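Local coordinates for protein cystathionine beta-lyases/cystathionine gamma-synthases (Corynebacterium glutamicum, PDB 5X5H) that probably catalyses the pyridoxal-phosphate-dependent joining of O-succinyl-L-homoserine and L-cysteine into L,L-cystathionine, with release of succinate, in methionine biosynthesis, at residues T30-S35 against S240-Y245; T322-I327 against L376-Q381; E341-M346 against L356-D361. All coordinates share one frame; numbering follows the deposited sequence.

Overall arrangement
The chain has the fold of the trans-sulfuration enzymes: a seven-stranded sheet in the part holding the cofactor and a smaller five-stranded sheet near the C-terminus. Contact 1 comes first along the chain. It packs the loop before strand 45-46 on the start of helix 241-251, at the subunit interfaces. Contacts 2 and 3 instead tie together pieces of the C-terminal part, with contact 3 nested inside the loop that contact 2 closes. Contact 2 ties the loop after helix 313-323 to helix 372-384. Contact 3 joins the two ends of the connection between strands 339-341 and 362-366. The centres of contacts 2 and 3 are about 20 Å apart. That of contact 1 is about 37-38 Å from both.

Contact 1 (T30-S35 against S240-Y245); sequences TPIYAS and SVFDAY
The irregular backbone of Thr30-Ser35 passes the first turn of helix 241-251, with the CA atoms of Ala34 and Val241 6.3 Å apart. Two successive inverse gamma turns, centred on Tyr33 and Ala34, bend this N-terminal loop of the trans-sulfuration enzyme fold. The contact itself is apolar and buried.

Ile32 has the largest share. Its two branches go to different partners. CD1 sits over one face of the Tyr245 ring, offset toward the rim. This is a CH-pi contact, 4.0 Å from Ile32 CD1 to the ring centroid of Tyr245 and 24° off the ring normal. Tyr245 CG is anti to its backbone N (chi1 178°), where it meets Ile32 CG1 and CD1, and the two side chains cross at about a right angle. The other branch, Ile32 CG2, lies 3.7 Å from Val241 CG2 and also over a face of the Phe242 ring, toward its rim.

Ala34 continues the packing. Its CB meets the far end of the Phe242 ring at 3.9 Å from CZ, and Val241 CG2 lies against its CA.

Other subunits pack around the contact. Tyr33 packs its ring edge-to-face with Tyr25 of the second subunit, while Phe242 packs on Asp243 of the third. Tyr245 OH bonds to Asp211 of the fourth subunit, so the ring that receives Ile32 is also held at its polar end.

At the helix start, Ser240 is the N-cap, and its OG accepts a weak bond from Phe242 N. On the other branch of Val241, CG1 rests 3.6 Å from Tyr33 O.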
loop_
_atom_site.group_PDB
_atom_site.type_symbol
_atom_site.label_atom_id
_atom_site.label_comp_id
_atom_site.label_asym_id
_atom_site.label_seq_id
_atom_site.Cartn_x
_atom_site.Cartn_y
_atom_site.Cartn_z
ATOM N N THR A 30 10.206 2.677 9.789
ATOM C CA THR A 30 9.203 2.009 10.593
ATOM C C THR A 30 8.461 0.945 9.770
ATOM O O THR A 30 7.984 1.291 8.677
ATOM C CB THR A 30 8.117 2.893 11.195
ATOM O OG1 THR A 30 7.263 2.036 12.050
ATOM C CG2 THR A 30 7.365 3.536 10.254
ATOM N N PRO A 31 8.359 -0.244 10.228
ATOM C CA PRO A 31 7.492 -1.240 9.555
ATOM C C PRO A 31 6.046 -0.732 9.520
ATOM O O PRO A 31 5.645 0.090 10.383
ATOM C CB PRO A 31 7.596 -2.467 10.473
ATOM C CG PRO A 31 8.923 -2.305 11.210
ATOM C CD PRO A 31 9.055 -0.830 11.417
ATOM N N ILE A 32 5.287 -1.214 8.539
ATOM C CA ILE A 32 3.875 -0.954 8.375
ATOM C C ILE A 32 3.137 -2.059 9.104
ATOM O O ILE A 32 3.132 -3.228 8.577
ATOM C CB ILE A 32 3.483 -0.755 6.916
ATOM C CG1 ILE A 32 4.267 0.417 6.358
ATOM C CG2 ILE A 32 1.993 -0.478 6.847
ATOM C CD1 ILE A 32 4.136 0.486 4.834
ATOM N N TYR A 33 2.606 -1.811 10.301
ATOM C CA TYR A 33 1.954 -2.868 11.048
ATOM C C TYR A 33 0.475 -2.949 10.702
ATOM O O TYR A 33 -0.404 -2.519 11.420
ATOM C CB TYR A 33 2.132 -2.584 12.560
ATOM C CG TYR A 33 3.544 -2.826 13.066
ATOM C CD1 TYR A 33 3.922 -4.110 13.367
ATOM C CD2 TYR A 33 4.523 -1.860 13.128
ATOM C CE1 TYR A 33 5.180 -4.372 13.795
ATOM C CE2 TYR A 33 5.815 -2.121 13.551
ATOM C CZ TYR A 33 6.126 -3.390 13.863
ATOM O OH TYR A 33 7.438 -3.704 14.248
ATOM N N ALA A 34 0.226 -3.527 9.537
ATOM C CA ALA A 34 -1.138 -3.768 9.060
ATOM C C ALA A 34 -1.815 -4.967 9.659
ATOM O O ALA A 34 -1.904 -6.056 9.086
ATOM C CB ALA A 34 -1.164 -3.813 7.496
ATOM N N SER A 35 -2.150 -4.726 10.922
ATOM C CA SER A 35 -2.729 -5.685 11.824
ATOM C C SER A 35 -3.711 -4.968 12.642
ATOM O O SER A 35 -3.375 -3.858 13.175
ATOM C CB SER A 35 -1.738 -6.352 12.755
ATOM O OG SER A 35 -0.834 -7.223 12.112
ATOM N N SER A 240 -5.416 5.152 8.911
ATOM C CA SER A 240 -4.838 3.897 8.441
ATOM C C SER A 240 -3.342 3.831 8.704
ATOM O O SER A 240 -2.603 4.857 8.663
ATOM C CB SER A 240 -4.969 3.907 6.889
ATOM O OG SER A 240 -4.305 2.858 6.277
ATOM N N VAL A 241 -2.788 2.658 8.926
ATOM C CA VAL A 241 -1.357 2.500 9.081
ATOM C C VAL A 241 -0.653 2.844 7.782
ATOM O O VAL A 241 0.468 3.352 7.768
ATOM C CB VAL A 241 -0.867 1.144 9.611
ATOM C CG1 VAL A 241 -1.396 0.901 10.999
ATOM C CG2 VAL A 241 -1.253 0.036 8.639
ATOM N N PHE A 242 -1.256 2.560 6.634
ATOM C CA PHE A 242 -0.622 2.884 5.354
ATOM C C PHE A 242 -0.557 4.395 5.265
ATOM O O PHE A 242 0.454 4.957 4.814
ATOM C CB PHE A 242 -1.451 2.294 4.155
ATOM C CG PHE A 242 -1.448 0.845 4.104
ATOM C CD1 PHE A 242 -0.390 0.160 3.473
ATOM C CD2 PHE A 242 -2.449 0.106 4.746
ATOM C CE1 PHE A 242 -0.306 -1.242 3.488
ATOM C CE2 PHE A 242 -2.353 -1.300 4.721
ATOM C CZ PHE A 242 -1.323 -1.912 4.106
ATOM N N ASP A 243 -1.625 5.094 5.615
ATOM C CA ASP A 243 -1.632 6.565 5.522
ATOM C C ASP A 243 -0.632 7.130 6.505
ATOM O O ASP A 243 0.077 8.091 6.191
ATOM C CB ASP A 243 -3.013 7.089 5.806
ATOM C CG ASP A 243 -3.944 6.919 4.572
ATOM O OD1 ASP A 243 -3.537 6.366 3.511
ATOM O OD2 ASP A 243 -5.077 7.406 4.721
ATOM N N ALA A 244 -0.536 6.624 7.743
ATOM C CA ALA A 244 0.423 7.177 8.717
ATOM C C ALA A 244 1.850 6.946 8.220
ATOM O O ALA A 244 2.720 7.834 8.414
ATOM C CB ALA A 244 0.288 6.497 10.036
ATOM N N TYR A 245 2.145 5.844 7.550
ATOM C CA TYR A 245 3.461 5.639 6.947
ATOM C C TYR A 245 3.717 6.650 5.836
ATOM O O TYR A 245 4.806 7.288 5.814
ATOM C CB TYR A 245 3.570 4.199 6.333
ATOM C CG TYR A 245 4.923 4.024 5.673
ATOM C CD1 TYR A 245 6.022 3.767 6.405
ATOM C CD2 TYR A 245 5.041 4.182 4.310
ATOM C CE1 TYR A 245 7.262 3.684 5.880
ATOM C CE2 TYR A 245 6.300 4.144 3.713
ATOM C CZ TYR A 245 7.420 3.920 4.537
ATOM O OH TYR A 245 8.743 3.914 3.983
#

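Contact 2 (T322-I327 against L376-Q381); sequences TSTKLI and LADVEQ
The carboxylate of Asp378 receives three successive backbone N-H groups, those of Lys325, Leu326 and Ile327. The site joins the loop after helix 313-323 to helix 372-384 in the C-terminal part of the trans-sulfuration enzyme fold. Asp378 OD1 takes Lys325 N at 2.7 Å through its syn lone pair, and the bond is nearly straight at 173°. OD2 takes two donors from the same face of the carboxylate plane. Leu326 N, 2.9 Å from Asp378 OD2, comes from above that plane. Ile327 N, 3.0 Å from Asp378 OD2, approaches nearly along the C-O axis. Asp378 CG lies anti to its backbone N (chi1 -166°), which puts CG on the loop side.

Gln381, one turn later, adds to the grip. Gln381 NE2 donates to Ser323 O at 2.9 Å, with the acceptor close to the amide plane. Gln381 NE2 also donates to Asp378 OD1 at 3.0 Å, from above the carboxylate plane. Gln381 thus bonds to the loop and also helps position the aspartate. Four N-H donors, three from the backbone and one from Gln381, would be expected to favour the charged form of this buried carboxylate. A water donates to both Gln381 OE1 and Ser323 O.

Further out, the loop holds its own shape: Thr324 OG1 donates to Ile327 O at 2.8 Å. Thr324 and Ile327 also touch Leu340 of strand 339-341. Val379 packs on Leu272 of helix 254-273, which backs the helix. Its CG2 branch still touches the loop: Val379 CG2 lies 3.9 Å from Ile327 CD1.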
loop_
_atom_site.group_PDB
_atom_site.type_symbol
_atom_site.label_atom_id
_atom_site.label_comp_id
_atom_site.label_asym_id
_atom_site.label_seq_id
_atom_site.Cartn_x
_atom_site.Cartn_y
_atom_site.Cartn_z
ATOM N N THR A 322 -9.080 29.290 -15.113
ATOM C CA THR A 322 -9.126 28.369 -16.217
ATOM C C THR A 322 -8.054 28.589 -17.300
ATOM O O THR A 322 -7.964 27.850 -18.301
ATOM C CB THR A 322 -10.510 28.352 -16.927
ATOM O OG1 THR A 322 -10.730 29.680 -17.435
ATOM C CG2 THR A 322 -11.602 28.042 -15.924
ATOM N N SER A 323 -7.145 29.553 -17.084
ATOM C CA SER A 323 -6.119 29.907 -18.051
ATOM C C SER A 323 -4.724 29.315 -17.775
ATOM O O SER A 323 -3.867 29.285 -18.631
ATOM C CB SER A 323 -5.956 31.382 -18.146
ATOM O OG SER A 323 -7.162 31.925 -18.676
ATOM N N THR A 324 -4.491 28.957 -16.511
ATOM C CA THR A 324 -3.188 28.394 -16.153
ATOM C C THR A 324 -3.042 27.020 -16.765
ATOM O O THR A 324 -4.056 26.226 -16.845
ATOM C CB THR A 324 -2.970 28.332 -14.634
ATOM O OG1 THR A 324 -4.091 27.657 -14.025
ATOM C CG2 THR A 324 -2.824 29.700 -14.090
ATOM N N LYS A 325 -1.840 26.635 -17.192
ATOM C CA LYS A 325 -1.590 25.360 -17.783
ATOM C C LYS A 325 -0.631 24.479 -17.003
ATOM O O LYS A 325 -0.456 23.328 -17.398
ATOM C CB LYS A 325 -1.009 25.572 -19.157
ATOM C CG LYS A 325 -1.971 26.280 -20.106
ATOM C CD LYS A 325 -1.402 26.372 -21.498
ATOM C CE LYS A 325 -1.043 25.017 -22.133
ATOM N NZ LYS A 325 -2.202 24.062 -22.275
ATOM N N LEU A 326 0.048 25.023 -16.008
ATOM C CA LEU A 326 0.917 24.211 -15.119
ATOM C C LEU A 326 0.297 24.136 -13.771
ATOM O O LEU A 326 0.163 23.046 -13.199
ATOM C CB LEU A 326 2.297 24.865 -15.094
ATOM C CG LEU A 326 3.302 24.233 -14.170
ATOM C CD1 LEU A 326 3.501 22.774 -14.495
ATOM C CD2 LEU A 326 4.623 24.978 -14.381
ATOM N N ILE A 327 -0.127 25.270 -13.217
ATOM C CA ILE A 327 -0.871 25.337 -11.994
ATOM C C ILE A 327 -2.243 24.763 -12.221
ATOM O O ILE A 327 -2.944 25.214 -13.164
ATOM C CB ILE A 327 -0.969 26.761 -11.443
ATOM C CG1 ILE A 327 0.442 27.403 -11.334
ATOM C CG2 ILE A 327 -1.610 26.873 -10.078
ATOM C CD1 ILE A 327 0.418 28.880 -11.009
ATOM N N LEU A 376 6.489 31.282 -13.214
ATOM C CA LEU A 376 6.376 32.727 -13.672
ATOM C C LEU A 376 5.784 32.732 -15.059
ATOM O O LEU A 376 4.875 33.582 -15.342
ATOM C CB LEU A 376 7.715 33.399 -13.642
ATOM C CG LEU A 376 8.215 33.828 -12.307
ATOM C CD1 LEU A 376 9.694 34.109 -12.291
ATOM C CD2 LEU A 376 7.444 35.061 -11.827
ATOM N N ALA A 377 6.233 31.880 -15.940
ATOM C CA ALA A 377 5.738 31.873 -17.313
ATOM C C ALA A 377 4.278 31.555 -17.366
ATOM O O ALA A 377 3.443 32.110 -18.146
ATOM C CB ALA A 377 6.557 30.964 -18.191
ATOM N N ASP A 378 3.840 30.603 -16.526
ATOM C CA ASP A 378 2.432 30.210 -16.510
ATOM C C ASP A 378 1.546 31.295 -15.965
ATOM O O ASP A 378 0.449 31.592 -16.564
ATOM C CB ASP A 378 2.229 28.913 -15.695
ATOM C CG ASP A 378 0.901 28.280 -15.894
ATOM O OD1 ASP A 378 0.375 28.251 -17.052
ATOM O OD2 ASP A 378 0.340 27.687 -14.900
ATOM N N VAL A 379 1.935 31.941 -14.879
ATOM C CA VAL A 379 1.202 33.082 -14.338
ATOM C C VAL A 379 1.154 34.208 -15.359
ATOM O O VAL A 379 0.071 34.792 -15.514
ATOM C CB VAL A 379 1.782 33.580 -12.974
ATOM C CG1 VAL A 379 1.076 34.830 -12.481
ATOM C CG2 VAL A 379 1.683 32.465 -11.933
ATOM N N GLU A 380 2.256 34.552 -15.939
ATOM C CA GLU A 380 2.313 35.662 -16.965
ATOM C C GLU A 380 1.397 35.362 -18.110
ATOM O O GLU A 380 0.521 36.283 -18.444
ATOM C CB GLU A 380 3.733 35.936 -17.401
ATOM C CG GLU A 380 3.876 37.070 -18.406
ATOM C CD GLU A 380 5.340 37.306 -18.832
ATOM O OE1 GLU A 380 6.142 36.327 -18.861
ATOM O OE2 GLU A 380 5.648 38.422 -19.248
ATOM N N GLN A 381 1.408 34.211 -18.736
ATOM C CA GLN A 381 0.524 33.894 -19.846
ATOM C C GLN A 381 -0.934 33.894 -19.440
ATOM O O GLN A 381 -1.836 34.388 -20.173
ATOM C CB GLN A 381 0.967 32.655 -20.621
ATOM C CG GLN A 381 0.730 31.333 -19.830
ATOM C CD GLN A 381 -0.639 30.815 -19.909
ATOM O OE1 GLN A 381 -1.356 31.073 -20.902
ATOM N NE2 GLN A 381 -1.098 30.050 -18.892
HETATM O O HOH W 1 -4.163 30.899 -21.202
#

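Contact 3 (E341-M346 against L356-D361); sequences EHPATM and LEVPRD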
loop_
_atom_site.group_PDB
_atom_site.type_symbol
_atom_site.label_atom_id
_atom_site.label_comp_id
_atom_site.label_asym_id
_atom_site.label_seq_id
_atom_site.Cartn_x
_atom_site.Cartn_y
_atom_site.Cartn_z
ATOM N N GLU A 341 -7.411 27.869 -6.791
ATOM C CA GLU A 341 -8.874 27.713 -6.667
ATOM C C GLU A 341 -9.501 29.072 -6.456
ATOM O O GLU A 341 -8.851 30.055 -6.234
ATOM C CB GLU A 341 -9.217 26.765 -5.541
ATOM C CG GLU A 341 -8.848 27.284 -4.161
ATOM C CD GLU A 341 -9.943 27.299 -3.108
ATOM O OE1 GLU A 341 -11.046 26.929 -3.370
ATOM O OE2 GLU A 341 -9.639 27.655 -1.945
ATOM N N HIS A 342 -10.799 29.092 -6.610
ATOM C CA HIS A 342 -11.686 30.293 -6.380
ATOM C C HIS A 342 -12.466 30.107 -5.048
ATOM O O HIS A 342 -13.497 29.330 -5.058
ATOM C CB HIS A 342 -12.562 30.363 -7.536
ATOM C CG HIS A 342 -13.466 31.571 -7.532
ATOM N ND1 HIS A 342 -14.857 31.471 -7.525
ATOM C CD2 HIS A 342 -13.145 32.897 -7.570
ATOM C CE1 HIS A 342 -15.345 32.714 -7.554
ATOM N NE2 HIS A 342 -14.335 33.597 -7.553
ATOM N N PRO A 343 -12.049 30.509 -3.882
ATOM C CA PRO A 343 -12.703 30.099 -2.575
ATOM C C PRO A 343 -14.150 30.365 -2.450
ATOM O O PRO A 343 -14.855 29.516 -1.891
ATOM C CB PRO A 343 -11.865 30.737 -1.471
ATOM C CG PRO A 343 -10.545 31.004 -2.149
ATOM C CD PRO A 343 -10.814 31.226 -3.601
ATOM N N ALA A 344 -14.631 31.418 -3.066
ATOM C CA ALA A 344 -16.077 31.761 -2.891
ATOM C C ALA A 344 -16.977 30.679 -3.420
ATOM O O ALA A 344 -18.078 30.498 -2.842
ATOM C CB ALA A 344 -16.335 33.081 -3.597
ATOM N N THR A 345 -16.530 29.943 -4.456
ATOM C CA THR A 345 -17.378 28.893 -5.071
ATOM C C THR A 345 -16.861 27.514 -4.694
ATOM O O THR A 345 -17.522 26.501 -4.985
ATOM C CB THR A 345 -17.480 29.107 -6.622
ATOM O OG1 THR A 345 -16.170 29.058 -7.179
ATOM C CG2 THR A 345 -18.157 30.464 -6.969
ATOM N N MET A 346 -15.724 27.337 -4.039
ATOM C CA MET A 346 -15.145 26.073 -3.903
ATOM C C MET A 346 -14.926 25.882 -2.442
ATOM O O MET A 346 -15.875 25.568 -1.772
ATOM C CB MET A 346 -13.776 26.023 -4.753
ATOM C CG MET A 346 -13.976 26.056 -6.276
ATOM S SD MET A 346 -12.542 26.218 -7.427
ATOM C CE MET A 346 -11.650 24.647 -7.100
ATOM N N LEU A 356 -17.316 35.348 7.461
ATOM C CA LEU A 356 -16.116 34.682 6.835
ATOM C C LEU A 356 -16.193 34.621 5.321
ATOM O O LEU A 356 -15.323 33.987 4.685
ATOM C CB LEU A 356 -15.973 33.235 7.342
ATOM C CG LEU A 356 -15.288 33.204 8.683
ATOM C CD1 LEU A 356 -16.186 33.826 9.720
ATOM C CD2 LEU A 356 -15.018 31.750 8.992
ATOM N N GLU A 357 -17.252 35.181 4.704
ATOM C CA GLU A 357 -17.481 34.987 3.300
ATOM C C GLU A 357 -16.377 35.669 2.537
ATOM O O GLU A 357 -15.989 36.805 2.893
ATOM C CB GLU A 357 -18.859 35.573 2.903
ATOM C CG GLU A 357 -19.118 35.556 1.416
ATOM C CD GLU A 357 -20.500 36.023 0.920
ATOM O OE1 GLU A 357 -21.524 36.007 1.652
ATOM O OE2 GLU A 357 -20.488 36.399 -0.267
ATOM N N VAL A 358 -15.882 35.021 1.499
ATOM C CA VAL A 358 -14.644 35.462 0.797
ATOM C C VAL A 358 -15.008 36.257 -0.439
ATOM O O VAL A 358 -15.900 35.867 -1.139
ATOM C CB VAL A 358 -13.920 34.159 0.331
ATOM C CG1 VAL A 358 -12.610 34.543 -0.398
ATOM C CG2 VAL A 358 -13.558 33.347 1.551
ATOM N N PRO A 359 -14.306 37.354 -0.740
ATOM C CA PRO A 359 -14.546 38.104 -1.970
ATOM C C PRO A 359 -14.560 37.289 -3.245
ATOM O O PRO A 359 -13.685 36.385 -3.486
ATOM C CB PRO A 359 -13.458 39.117 -2.058
ATOM C CG PRO A 359 -12.785 39.033 -0.761
ATOM C CD PRO A 359 -13.257 37.946 0.058
ATOM N N ARG A 360 -15.497 37.531 -4.127
ATOM C CA ARG A 360 -15.581 36.799 -5.359
ATOM C C ARG A 360 -14.519 37.100 -6.397
ATOM O O ARG A 360 -14.355 36.394 -7.412
ATOM C CB ARG A 360 -16.994 37.031 -5.977
ATOM C CG ARG A 360 -18.109 36.438 -5.093
ATOM C CD ARG A 360 -19.411 36.541 -5.905
ATOM N NE ARG A 360 -19.768 37.921 -5.693
ATOM C CZ ARG A 360 -19.777 38.963 -6.528
ATOM N NH1 ARG A 360 -20.120 40.147 -5.995
ATOM N NH2 ARG A 360 -19.425 38.904 -7.812
ATOM N N ASP A 361 -13.710 38.153 -6.154
ATOM C CA ASP A 361 -12.659 38.468 -7.011
ATOM C C ASP A 361 -11.291 37.808 -6.614
ATOM O O ASP A 361 -10.291 38.136 -7.236
ATOM C CB ASP A 361 -12.434 40.013 -7.046
ATOM C CG ASP A 361 -12.062 40.620 -5.805
ATOM O OD1 ASP A 361 -11.684 39.996 -4.840
ATOM O OD2 ASP A 361 -12.148 41.957 -5.641
HETATM O O HOH W 2 -13.112 33.784 -4.155
#
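His342 reaches Arg360 through its ring edge: NE2 donates to the backbone O of Arg360 at 2.8 Å. The bond is nearly straight at 172°, and the oxygen lies in the ring plane. From the carbonyl's side, the donor is tilted 33° out of plane. The other ring nitrogen, ND1, shares a hydrogen bond with Thr345 OG1 at 2.8 Å. With both nitrogens engaged in its plane, the ring is fixed in rotation. Ala317 and Cys321 of helix 313-323 also touch it.

Next, Pro343 turns its CB to Val358 CG1, 4.0 Å away. The two segments are parts of the long connection between strands 339-341 and 362-366, neighbours in the C-terminal sheet of the trans-sulfuration enzyme fold. Pro343 also packs on Leu362 and Arg364 of the second strand. Its side chain is about 6 Å from that of Asn154, a residue of the pyridoxal-phosphate site.

Ala344 follows. Its CB lies 3.7 Å from Val358 O and also touches Arg360 CG, while the guanidinium of Arg360 forms a salt bridge with Glu314. A water accepts from Ala344 N and donates to Pro359 O at 2.7 Å.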